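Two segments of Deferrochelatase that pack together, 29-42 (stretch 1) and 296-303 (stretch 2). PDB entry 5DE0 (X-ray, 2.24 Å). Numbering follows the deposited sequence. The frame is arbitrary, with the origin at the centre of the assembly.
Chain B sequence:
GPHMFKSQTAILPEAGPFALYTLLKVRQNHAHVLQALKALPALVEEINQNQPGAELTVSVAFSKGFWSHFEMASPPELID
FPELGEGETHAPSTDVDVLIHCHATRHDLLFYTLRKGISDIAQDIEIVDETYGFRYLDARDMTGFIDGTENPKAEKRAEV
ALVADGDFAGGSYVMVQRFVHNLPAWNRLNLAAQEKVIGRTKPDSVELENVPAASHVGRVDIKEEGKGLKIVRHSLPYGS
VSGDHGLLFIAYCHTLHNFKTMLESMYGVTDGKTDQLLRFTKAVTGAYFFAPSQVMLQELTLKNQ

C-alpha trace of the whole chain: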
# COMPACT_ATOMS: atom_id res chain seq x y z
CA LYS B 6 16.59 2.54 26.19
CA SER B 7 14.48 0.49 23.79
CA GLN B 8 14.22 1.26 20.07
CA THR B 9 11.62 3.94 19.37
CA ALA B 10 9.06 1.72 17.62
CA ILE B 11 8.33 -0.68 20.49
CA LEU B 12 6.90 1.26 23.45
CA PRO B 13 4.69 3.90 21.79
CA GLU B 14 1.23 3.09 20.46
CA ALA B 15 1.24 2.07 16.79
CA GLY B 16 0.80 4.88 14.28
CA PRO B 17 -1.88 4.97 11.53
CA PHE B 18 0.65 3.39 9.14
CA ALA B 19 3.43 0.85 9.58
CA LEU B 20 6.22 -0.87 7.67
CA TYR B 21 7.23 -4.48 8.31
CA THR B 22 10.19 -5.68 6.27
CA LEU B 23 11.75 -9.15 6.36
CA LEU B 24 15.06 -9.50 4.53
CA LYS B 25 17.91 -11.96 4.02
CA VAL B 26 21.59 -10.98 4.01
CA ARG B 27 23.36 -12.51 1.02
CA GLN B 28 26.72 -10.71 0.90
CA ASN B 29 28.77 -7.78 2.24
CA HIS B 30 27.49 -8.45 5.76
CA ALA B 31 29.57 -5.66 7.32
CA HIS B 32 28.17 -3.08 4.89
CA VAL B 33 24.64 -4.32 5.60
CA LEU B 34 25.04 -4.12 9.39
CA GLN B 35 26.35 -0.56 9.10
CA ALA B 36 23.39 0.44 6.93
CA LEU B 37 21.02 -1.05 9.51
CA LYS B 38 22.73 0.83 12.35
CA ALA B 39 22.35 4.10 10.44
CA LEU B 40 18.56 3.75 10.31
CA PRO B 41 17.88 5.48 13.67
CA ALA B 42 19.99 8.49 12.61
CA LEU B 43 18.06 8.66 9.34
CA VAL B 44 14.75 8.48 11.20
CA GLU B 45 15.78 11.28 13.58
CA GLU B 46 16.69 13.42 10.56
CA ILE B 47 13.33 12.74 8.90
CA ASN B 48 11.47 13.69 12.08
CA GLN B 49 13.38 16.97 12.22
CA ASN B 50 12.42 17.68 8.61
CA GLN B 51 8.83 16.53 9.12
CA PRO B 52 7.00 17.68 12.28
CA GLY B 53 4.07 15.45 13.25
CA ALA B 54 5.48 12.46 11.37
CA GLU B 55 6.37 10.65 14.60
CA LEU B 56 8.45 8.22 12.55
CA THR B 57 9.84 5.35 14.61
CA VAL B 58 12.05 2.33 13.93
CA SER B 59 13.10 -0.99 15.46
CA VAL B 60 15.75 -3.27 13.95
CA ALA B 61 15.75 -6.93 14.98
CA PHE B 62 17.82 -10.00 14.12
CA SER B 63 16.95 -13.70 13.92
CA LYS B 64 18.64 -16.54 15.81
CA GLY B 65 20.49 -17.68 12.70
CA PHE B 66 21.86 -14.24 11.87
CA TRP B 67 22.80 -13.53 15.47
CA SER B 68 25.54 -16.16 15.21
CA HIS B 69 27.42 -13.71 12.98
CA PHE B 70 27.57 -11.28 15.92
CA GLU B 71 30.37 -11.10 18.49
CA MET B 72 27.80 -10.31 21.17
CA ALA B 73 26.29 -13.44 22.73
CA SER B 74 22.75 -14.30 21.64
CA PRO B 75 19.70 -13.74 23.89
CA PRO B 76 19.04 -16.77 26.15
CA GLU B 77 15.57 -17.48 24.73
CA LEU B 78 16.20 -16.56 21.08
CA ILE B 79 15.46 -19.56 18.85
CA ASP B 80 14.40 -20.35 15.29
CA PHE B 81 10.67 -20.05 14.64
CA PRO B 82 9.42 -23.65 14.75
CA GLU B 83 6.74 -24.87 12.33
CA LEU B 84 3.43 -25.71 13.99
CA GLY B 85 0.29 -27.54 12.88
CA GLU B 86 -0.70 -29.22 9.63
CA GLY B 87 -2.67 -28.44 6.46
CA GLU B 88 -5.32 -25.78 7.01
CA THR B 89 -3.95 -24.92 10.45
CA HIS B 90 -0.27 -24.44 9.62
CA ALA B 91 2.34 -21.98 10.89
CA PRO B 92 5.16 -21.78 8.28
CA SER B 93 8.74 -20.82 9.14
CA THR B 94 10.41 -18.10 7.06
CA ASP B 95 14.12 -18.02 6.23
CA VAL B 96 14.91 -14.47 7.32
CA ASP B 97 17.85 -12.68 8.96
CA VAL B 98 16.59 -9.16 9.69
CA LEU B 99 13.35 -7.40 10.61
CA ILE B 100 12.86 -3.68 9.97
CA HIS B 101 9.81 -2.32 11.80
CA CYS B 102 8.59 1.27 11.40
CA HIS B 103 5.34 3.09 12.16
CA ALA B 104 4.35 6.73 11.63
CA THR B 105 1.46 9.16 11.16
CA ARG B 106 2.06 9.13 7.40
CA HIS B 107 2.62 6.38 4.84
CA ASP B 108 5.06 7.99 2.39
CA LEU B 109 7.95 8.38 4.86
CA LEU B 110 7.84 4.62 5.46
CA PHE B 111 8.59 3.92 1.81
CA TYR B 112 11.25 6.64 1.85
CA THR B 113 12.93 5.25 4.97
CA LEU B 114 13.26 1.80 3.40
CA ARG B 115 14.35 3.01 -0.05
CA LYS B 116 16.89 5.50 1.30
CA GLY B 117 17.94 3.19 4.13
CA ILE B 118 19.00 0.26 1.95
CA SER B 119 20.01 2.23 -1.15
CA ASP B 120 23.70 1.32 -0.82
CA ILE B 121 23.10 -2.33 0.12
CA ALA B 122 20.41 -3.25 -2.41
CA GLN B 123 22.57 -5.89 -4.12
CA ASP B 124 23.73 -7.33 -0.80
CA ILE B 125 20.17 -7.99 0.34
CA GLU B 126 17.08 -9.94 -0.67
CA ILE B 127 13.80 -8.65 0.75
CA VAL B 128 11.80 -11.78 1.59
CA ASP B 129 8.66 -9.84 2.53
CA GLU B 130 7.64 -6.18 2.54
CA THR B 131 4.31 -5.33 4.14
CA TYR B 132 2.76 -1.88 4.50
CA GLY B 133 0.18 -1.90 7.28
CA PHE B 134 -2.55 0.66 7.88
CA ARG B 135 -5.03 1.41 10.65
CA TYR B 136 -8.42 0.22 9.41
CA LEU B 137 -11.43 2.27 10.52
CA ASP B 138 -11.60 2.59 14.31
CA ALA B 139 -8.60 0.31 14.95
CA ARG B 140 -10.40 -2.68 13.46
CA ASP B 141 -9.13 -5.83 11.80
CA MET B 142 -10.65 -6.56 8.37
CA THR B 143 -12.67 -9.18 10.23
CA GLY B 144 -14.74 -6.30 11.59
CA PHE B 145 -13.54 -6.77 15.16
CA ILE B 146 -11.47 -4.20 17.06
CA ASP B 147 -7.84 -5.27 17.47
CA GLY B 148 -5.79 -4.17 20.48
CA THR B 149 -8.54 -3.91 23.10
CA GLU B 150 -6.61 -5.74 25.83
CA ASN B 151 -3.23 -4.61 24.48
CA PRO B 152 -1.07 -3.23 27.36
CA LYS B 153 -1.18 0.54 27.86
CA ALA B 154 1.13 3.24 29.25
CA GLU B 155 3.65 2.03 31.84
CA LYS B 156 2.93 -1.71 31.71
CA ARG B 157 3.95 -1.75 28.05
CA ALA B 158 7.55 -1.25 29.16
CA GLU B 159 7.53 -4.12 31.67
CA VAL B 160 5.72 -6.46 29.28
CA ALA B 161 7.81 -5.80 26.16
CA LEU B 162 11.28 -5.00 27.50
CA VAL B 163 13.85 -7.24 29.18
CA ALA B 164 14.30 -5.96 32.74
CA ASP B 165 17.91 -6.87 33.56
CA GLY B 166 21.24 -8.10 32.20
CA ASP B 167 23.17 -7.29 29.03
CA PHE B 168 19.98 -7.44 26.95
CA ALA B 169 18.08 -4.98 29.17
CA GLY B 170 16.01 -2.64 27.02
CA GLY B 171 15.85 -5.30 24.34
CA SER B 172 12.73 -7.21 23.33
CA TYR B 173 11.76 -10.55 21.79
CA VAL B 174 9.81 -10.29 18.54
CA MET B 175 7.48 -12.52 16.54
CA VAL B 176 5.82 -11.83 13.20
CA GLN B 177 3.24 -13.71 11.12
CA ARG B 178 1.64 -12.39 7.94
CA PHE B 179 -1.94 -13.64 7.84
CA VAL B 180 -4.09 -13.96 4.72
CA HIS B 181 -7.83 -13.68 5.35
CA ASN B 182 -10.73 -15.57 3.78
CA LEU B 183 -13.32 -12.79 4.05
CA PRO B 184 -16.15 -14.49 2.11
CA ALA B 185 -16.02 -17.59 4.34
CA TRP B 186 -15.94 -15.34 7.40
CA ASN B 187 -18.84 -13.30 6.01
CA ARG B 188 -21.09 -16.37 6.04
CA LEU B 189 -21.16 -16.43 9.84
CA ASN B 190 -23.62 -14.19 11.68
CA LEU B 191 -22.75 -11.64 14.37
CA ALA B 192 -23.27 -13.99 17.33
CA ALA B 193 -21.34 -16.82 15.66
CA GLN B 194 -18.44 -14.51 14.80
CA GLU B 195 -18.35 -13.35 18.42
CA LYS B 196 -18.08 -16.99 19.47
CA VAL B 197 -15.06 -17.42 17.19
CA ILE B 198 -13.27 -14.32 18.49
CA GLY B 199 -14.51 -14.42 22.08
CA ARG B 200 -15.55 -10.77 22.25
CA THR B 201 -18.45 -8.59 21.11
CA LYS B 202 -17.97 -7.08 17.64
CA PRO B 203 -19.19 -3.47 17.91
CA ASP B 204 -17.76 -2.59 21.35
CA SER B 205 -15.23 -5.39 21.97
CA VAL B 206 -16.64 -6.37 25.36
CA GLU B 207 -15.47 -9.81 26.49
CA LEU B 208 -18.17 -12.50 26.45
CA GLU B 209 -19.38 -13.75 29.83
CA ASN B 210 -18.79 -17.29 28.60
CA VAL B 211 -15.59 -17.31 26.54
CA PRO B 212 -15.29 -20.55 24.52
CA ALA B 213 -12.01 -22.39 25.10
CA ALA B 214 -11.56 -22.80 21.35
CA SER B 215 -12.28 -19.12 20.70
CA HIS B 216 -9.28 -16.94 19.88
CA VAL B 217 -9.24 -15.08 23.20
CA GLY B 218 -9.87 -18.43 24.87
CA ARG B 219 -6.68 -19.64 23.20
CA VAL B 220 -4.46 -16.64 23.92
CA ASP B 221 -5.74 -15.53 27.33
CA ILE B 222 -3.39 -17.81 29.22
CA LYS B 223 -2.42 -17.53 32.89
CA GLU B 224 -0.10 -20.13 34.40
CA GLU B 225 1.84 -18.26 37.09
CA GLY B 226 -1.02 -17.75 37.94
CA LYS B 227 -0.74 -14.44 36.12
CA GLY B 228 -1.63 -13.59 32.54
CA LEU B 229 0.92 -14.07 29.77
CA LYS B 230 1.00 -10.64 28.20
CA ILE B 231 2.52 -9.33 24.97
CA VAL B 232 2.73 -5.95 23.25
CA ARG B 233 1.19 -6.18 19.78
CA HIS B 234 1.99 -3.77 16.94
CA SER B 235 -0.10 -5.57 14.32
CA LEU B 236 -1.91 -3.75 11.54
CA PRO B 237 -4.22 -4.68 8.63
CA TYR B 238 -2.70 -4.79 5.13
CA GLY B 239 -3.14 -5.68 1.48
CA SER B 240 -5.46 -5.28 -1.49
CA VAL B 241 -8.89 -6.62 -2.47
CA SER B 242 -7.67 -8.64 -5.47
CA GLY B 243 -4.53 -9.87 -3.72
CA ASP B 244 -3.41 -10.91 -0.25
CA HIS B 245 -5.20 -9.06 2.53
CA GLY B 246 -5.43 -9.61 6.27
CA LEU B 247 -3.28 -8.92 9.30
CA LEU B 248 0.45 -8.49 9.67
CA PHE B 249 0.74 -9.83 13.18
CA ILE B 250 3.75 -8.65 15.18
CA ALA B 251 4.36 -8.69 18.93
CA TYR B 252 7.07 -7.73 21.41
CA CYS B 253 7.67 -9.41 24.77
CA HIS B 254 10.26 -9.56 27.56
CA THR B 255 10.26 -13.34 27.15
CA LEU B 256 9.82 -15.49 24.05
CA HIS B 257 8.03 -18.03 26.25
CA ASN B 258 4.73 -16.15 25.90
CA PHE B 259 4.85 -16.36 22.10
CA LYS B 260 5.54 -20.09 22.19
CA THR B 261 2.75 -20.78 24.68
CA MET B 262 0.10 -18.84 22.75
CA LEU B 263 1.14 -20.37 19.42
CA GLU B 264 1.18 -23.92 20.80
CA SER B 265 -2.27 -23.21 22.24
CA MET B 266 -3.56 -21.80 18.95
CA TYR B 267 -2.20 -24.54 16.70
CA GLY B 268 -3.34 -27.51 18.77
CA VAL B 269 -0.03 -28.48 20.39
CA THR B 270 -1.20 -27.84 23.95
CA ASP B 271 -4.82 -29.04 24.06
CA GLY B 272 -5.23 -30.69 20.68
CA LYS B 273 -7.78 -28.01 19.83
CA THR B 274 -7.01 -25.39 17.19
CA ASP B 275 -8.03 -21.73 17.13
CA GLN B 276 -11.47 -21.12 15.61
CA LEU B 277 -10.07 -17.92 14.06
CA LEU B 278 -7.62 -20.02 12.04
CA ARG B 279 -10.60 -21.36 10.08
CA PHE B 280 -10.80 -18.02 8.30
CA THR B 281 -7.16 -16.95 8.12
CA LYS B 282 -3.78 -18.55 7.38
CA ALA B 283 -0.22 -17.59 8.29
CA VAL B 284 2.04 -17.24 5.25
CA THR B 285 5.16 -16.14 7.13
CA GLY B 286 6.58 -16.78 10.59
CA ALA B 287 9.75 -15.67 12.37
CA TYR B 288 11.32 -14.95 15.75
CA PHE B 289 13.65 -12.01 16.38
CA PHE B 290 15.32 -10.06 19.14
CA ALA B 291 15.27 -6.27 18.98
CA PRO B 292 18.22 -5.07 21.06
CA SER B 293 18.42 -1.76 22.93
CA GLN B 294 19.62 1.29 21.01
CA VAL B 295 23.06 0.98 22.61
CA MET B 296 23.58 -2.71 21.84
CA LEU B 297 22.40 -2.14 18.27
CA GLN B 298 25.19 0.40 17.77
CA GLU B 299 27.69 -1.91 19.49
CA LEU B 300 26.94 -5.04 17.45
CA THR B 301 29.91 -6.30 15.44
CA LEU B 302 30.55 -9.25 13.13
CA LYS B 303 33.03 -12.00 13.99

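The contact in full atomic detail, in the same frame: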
# COMPACT_ATOMS: atom_id res chain seq x y z
N ASN B 29 28.31 -9.04 1.64
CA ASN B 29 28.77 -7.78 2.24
C ASN B 29 28.13 -7.50 3.59
O ASN B 29 27.61 -6.41 3.82
CB ASN B 29 28.53 -6.61 1.28
CG ASN B 29 29.48 -6.61 0.11
OD1 ASN B 29 30.65 -6.96 0.24
ND2 ASN B 29 28.98 -6.22 -1.06
N HIS B 30 28.18 -8.49 4.47
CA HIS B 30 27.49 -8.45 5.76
C HIS B 30 27.86 -7.23 6.61
O HIS B 30 27.02 -6.69 7.33
CB HIS B 30 27.78 -9.73 6.54
CG HIS B 30 27.21 -10.96 5.91
ND1 HIS B 30 27.58 -11.40 4.65
CD2 HIS B 30 26.30 -11.86 6.36
CE1 HIS B 30 26.92 -12.50 4.36
NE2 HIS B 30 26.14 -12.81 5.38
N ALA B 31 29.12 -6.80 6.53
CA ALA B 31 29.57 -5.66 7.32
C ALA B 31 28.94 -4.37 6.81
O ALA B 31 28.60 -3.48 7.60
CB ALA B 31 31.09 -5.56 7.29
N HIS B 32 28.78 -4.26 5.49
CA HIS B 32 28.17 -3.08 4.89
C HIS B 32 26.68 -3.04 5.24
O HIS B 32 26.11 -1.96 5.45
CB HIS B 32 28.36 -3.08 3.37
CG HIS B 32 29.79 -3.13 2.93
ND1 HIS B 32 30.84 -3.33 3.80
CD2 HIS B 32 30.35 -3.00 1.70
CE1 HIS B 32 31.98 -3.34 3.13
NE2 HIS B 32 31.71 -3.13 1.86
N VAL B 33 26.06 -4.21 5.29
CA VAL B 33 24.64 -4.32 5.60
C VAL B 33 24.36 -3.93 7.05
O VAL B 33 23.42 -3.19 7.33
CB VAL B 33 24.12 -5.74 5.34
CG1 VAL B 33 22.67 -5.86 5.77
CG2 VAL B 33 24.28 -6.11 3.88
N LEU B 34 25.18 -4.43 7.97
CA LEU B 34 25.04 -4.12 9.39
C LEU B 34 25.17 -2.62 9.64
O LEU B 34 24.40 -2.04 10.42
CB LEU B 34 26.08 -4.88 10.21
CG LEU B 34 26.05 -4.65 11.73
CD1 LEU B 34 24.67 -4.96 12.28
CD2 LEU B 34 27.11 -5.49 12.42
N GLN B 35 26.14 -1.99 8.98
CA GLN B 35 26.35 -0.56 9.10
C GLN B 35 25.12 0.21 8.64
O GLN B 35 24.68 1.15 9.30
CB GLN B 35 27.57 -0.11 8.29
CG GLN B 35 28.90 -0.54 8.89
CD GLN B 35 30.09 0.04 8.14
OE1 GLN B 35 29.92 0.86 7.23
NE2 GLN B 35 31.29 -0.38 8.51
N ALA B 36 24.58 -0.19 7.49
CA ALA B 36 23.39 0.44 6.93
C ALA B 36 22.18 0.30 7.86
O ALA B 36 21.33 1.19 7.92
CB ALA B 36 23.08 -0.13 5.57
N LEU B 37 22.11 -0.82 8.57
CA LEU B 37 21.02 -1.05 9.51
C LEU B 37 21.18 -0.17 10.75
O LEU B 37 20.20 0.34 11.30
CB LEU B 37 20.94 -2.52 9.91
CG LEU B 37 20.54 -3.50 8.80
CD1 LEU B 37 20.62 -4.93 9.29
CD2 LEU B 37 19.14 -3.18 8.28
N LYS B 38 22.43 -0.00 11.19
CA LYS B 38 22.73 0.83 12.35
C LYS B 38 22.43 2.30 12.08
O LYS B 38 22.17 3.06 13.01
CB LYS B 38 24.19 0.68 12.75
CG LYS B 38 24.56 -0.65 13.36
CD LYS B 38 25.98 -0.60 13.88
CE LYS B 38 26.44 -1.95 14.38
NZ LYS B 38 27.80 -1.87 14.98
N ALA B 39 22.51 2.70 10.82
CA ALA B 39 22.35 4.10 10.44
C ALA B 39 20.88 4.47 10.27
O ALA B 39 20.56 5.63 9.99
CB ALA B 39 23.12 4.38 9.16
N LEU B 40 19.99 3.50 10.43
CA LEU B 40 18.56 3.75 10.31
C LEU B 40 18.01 4.71 11.38
O LEU B 40 17.27 5.63 11.03
CB LEU B 40 17.78 2.42 10.34
CG LEU B 40 17.86 1.58 9.07
CD1 LEU B 40 17.04 0.31 9.21
CD2 LEU B 40 17.40 2.39 7.87
N PRO B 41 18.37 4.52 12.67
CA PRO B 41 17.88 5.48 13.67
C PRO B 41 18.27 6.93 13.38
O PRO B 41 17.46 7.83 13.57
CB PRO B 41 18.55 5.00 14.96
CG PRO B 41 18.73 3.55 14.76
CD PRO B 41 19.06 3.39 13.31
N ALA B 42 19.50 7.14 12.92
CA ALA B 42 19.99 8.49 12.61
C ALA B 42 19.22 9.08 11.44
O ALA B 42 18.94 10.28 11.42
CB ALA B 42 21.48 8.46 12.31
N MET B 296 23.08 -1.44 22.34
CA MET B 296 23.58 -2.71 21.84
C MET B 296 23.57 -2.76 20.32
O MET B 296 24.50 -3.28 19.70
CB MET B 296 22.77 -3.88 22.41
CG MET B 296 23.15 -5.23 21.81
SD MET B 296 22.39 -6.64 22.64
CE MET B 296 23.21 -6.58 24.23
N LEU B 297 22.52 -2.19 19.72
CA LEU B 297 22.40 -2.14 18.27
C LEU B 297 23.60 -1.44 17.64
O LEU B 297 24.11 -1.86 16.60
CB LEU B 297 21.11 -1.42 17.87
CG LEU B 297 20.89 -1.21 16.37
CD1 LEU B 297 20.87 -2.55 15.63
CD2 LEU B 297 19.60 -0.44 16.11
N GLN B 298 24.06 -0.36 18.27
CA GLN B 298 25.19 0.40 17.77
C GLN B 298 26.52 -0.25 18.14
O GLN B 298 27.57 0.13 17.62
CB GLN B 298 25.15 1.84 18.30
CG GLN B 298 23.90 2.60 17.89
CD GLN B 298 23.76 2.74 16.39
OE1 GLN B 298 24.73 3.03 15.69
NE2 GLN B 298 22.55 2.51 15.88
N GLU B 299 26.48 -1.24 19.03
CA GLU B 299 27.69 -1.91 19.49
C GLU B 299 27.85 -3.30 18.88
O GLU B 299 28.85 -3.97 19.13
CB GLU B 299 27.69 -2.03 21.02
CG GLU B 299 27.81 -0.70 21.75
CD GLU B 299 29.14 -0.01 21.51
OE1 GLU B 299 30.12 -0.71 21.15
OE2 GLU B 299 29.21 1.22 21.68
N LEU B 300 26.88 -3.73 18.09
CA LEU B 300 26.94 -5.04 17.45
C LEU B 300 28.04 -5.07 16.40
O LEU B 300 28.18 -4.15 15.60
CB LEU B 300 25.60 -5.39 16.80
CG LEU B 300 24.47 -5.80 17.75
CD1 LEU B 300 23.16 -5.99 16.98
CD2 LEU B 300 24.83 -7.07 18.51
N THR B 301 28.84 -6.14 16.41
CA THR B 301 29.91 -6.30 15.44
C THR B 301 30.01 -7.74 14.96
O THR B 301 29.73 -8.68 15.72
CB THR B 301 31.28 -5.86 16.02
OG1 THR B 301 31.43 -6.40 17.34
CG2 THR B 301 31.38 -4.34 16.07
N LEU B 302 30.40 -7.92 13.70
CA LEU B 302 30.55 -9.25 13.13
C LEU B 302 31.83 -9.92 13.61
O LEU B 302 32.75 -9.24 14.08
CB LEU B 302 30.53 -9.18 11.60
CG LEU B 302 29.22 -8.69 10.98
CD1 LEU B 302 29.38 -8.54 9.48
CD2 LEU B 302 28.07 -9.63 11.30
N LYS B 303 31.88 -11.24 13.51
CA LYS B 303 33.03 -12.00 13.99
C LYS B 303 33.93 -12.42 12.83
O LYS B 303 35.16 -12.33 12.92
CB LYS B 303 32.57 -13.22 14.78
CG LYS B 303 31.90 -14.29 13.93
CD LYS B 303 30.99 -15.18 14.77
CE LYS B 303 31.71 -15.78 15.97
NZ LYS B 303 30.80 -16.60 16.81

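The C-terminal part of a helix and the chain that follows it (stretch 2) lie against the 30-38 helix and the start of the next helix, burying 473 Å² in total between residues at least 256 positions apart in sequence. The interface begins at Leu 297. The CA-to-CB bond of Leu 297 points sideways, but its t, p rotamer brings the end of the side chain nearer, and CD2 lies 4.3 Å from CG of Pro 41 in an apolar contact. The backbone of the same residue is also approached: its O is 3.2 Å from CE of Lys 38, as the lysine chain passes on its way to acceptors further along.

The CA-to-CB bond of Gln 298 points away from the helix, yet its m, m side chain folds back. NE2 donates a hydrogen bond to O of Lys 38, at 2.9 Å and with a nearly linear N-H...acceptor angle of 170°. This carbonyl lies near the C-terminal end of the first helix, and no backbone amide within the stretch bonds to it; the glutamine amide supplies a donor. NE2 of Gln 298 also lies 4.1 Å from CG of Pro 41.

Lys 38 reciprocates. With chi2, chi3 and chi4 all t, its side chain is extended and carries the ammonium group to main-chain carbonyls of Gln 298 and Leu 300. NZ of Lys 38 donates a weak hydrogen bond to O of Gln 298 (3.3 Å) and a very short one to O of Leu 300 (2.4 Å). Both acceptors are main-chain atoms, so the lysine tethers the backbone here rather than a carboxylate; the CA-to-CB bond of Glu 299 points away. Lys 38 has the largest area covered in the contact, 107 Å².

From Leu 300 the backbone is extended; beyond its carbonyl, the contacts are largely apolar. The CA-to-CB bond of Leu 300 points toward the helix, while its O also packs 3.6 Å from CD2 of Leu 34. The CA-to-CB bond of Thr 301 points away, leaving its CA 4.2 Å from CD2 of Leu 34. Leu 302 turns back toward the helix, its m, t side chain reaching the first turn: CD1 is 3.4 Å from N of Ala 31, 3.6 Å from CB of His 30 and 4.1 Å from CB of Ala 31, and CG is 4.1 Å from CD2 of Leu 34.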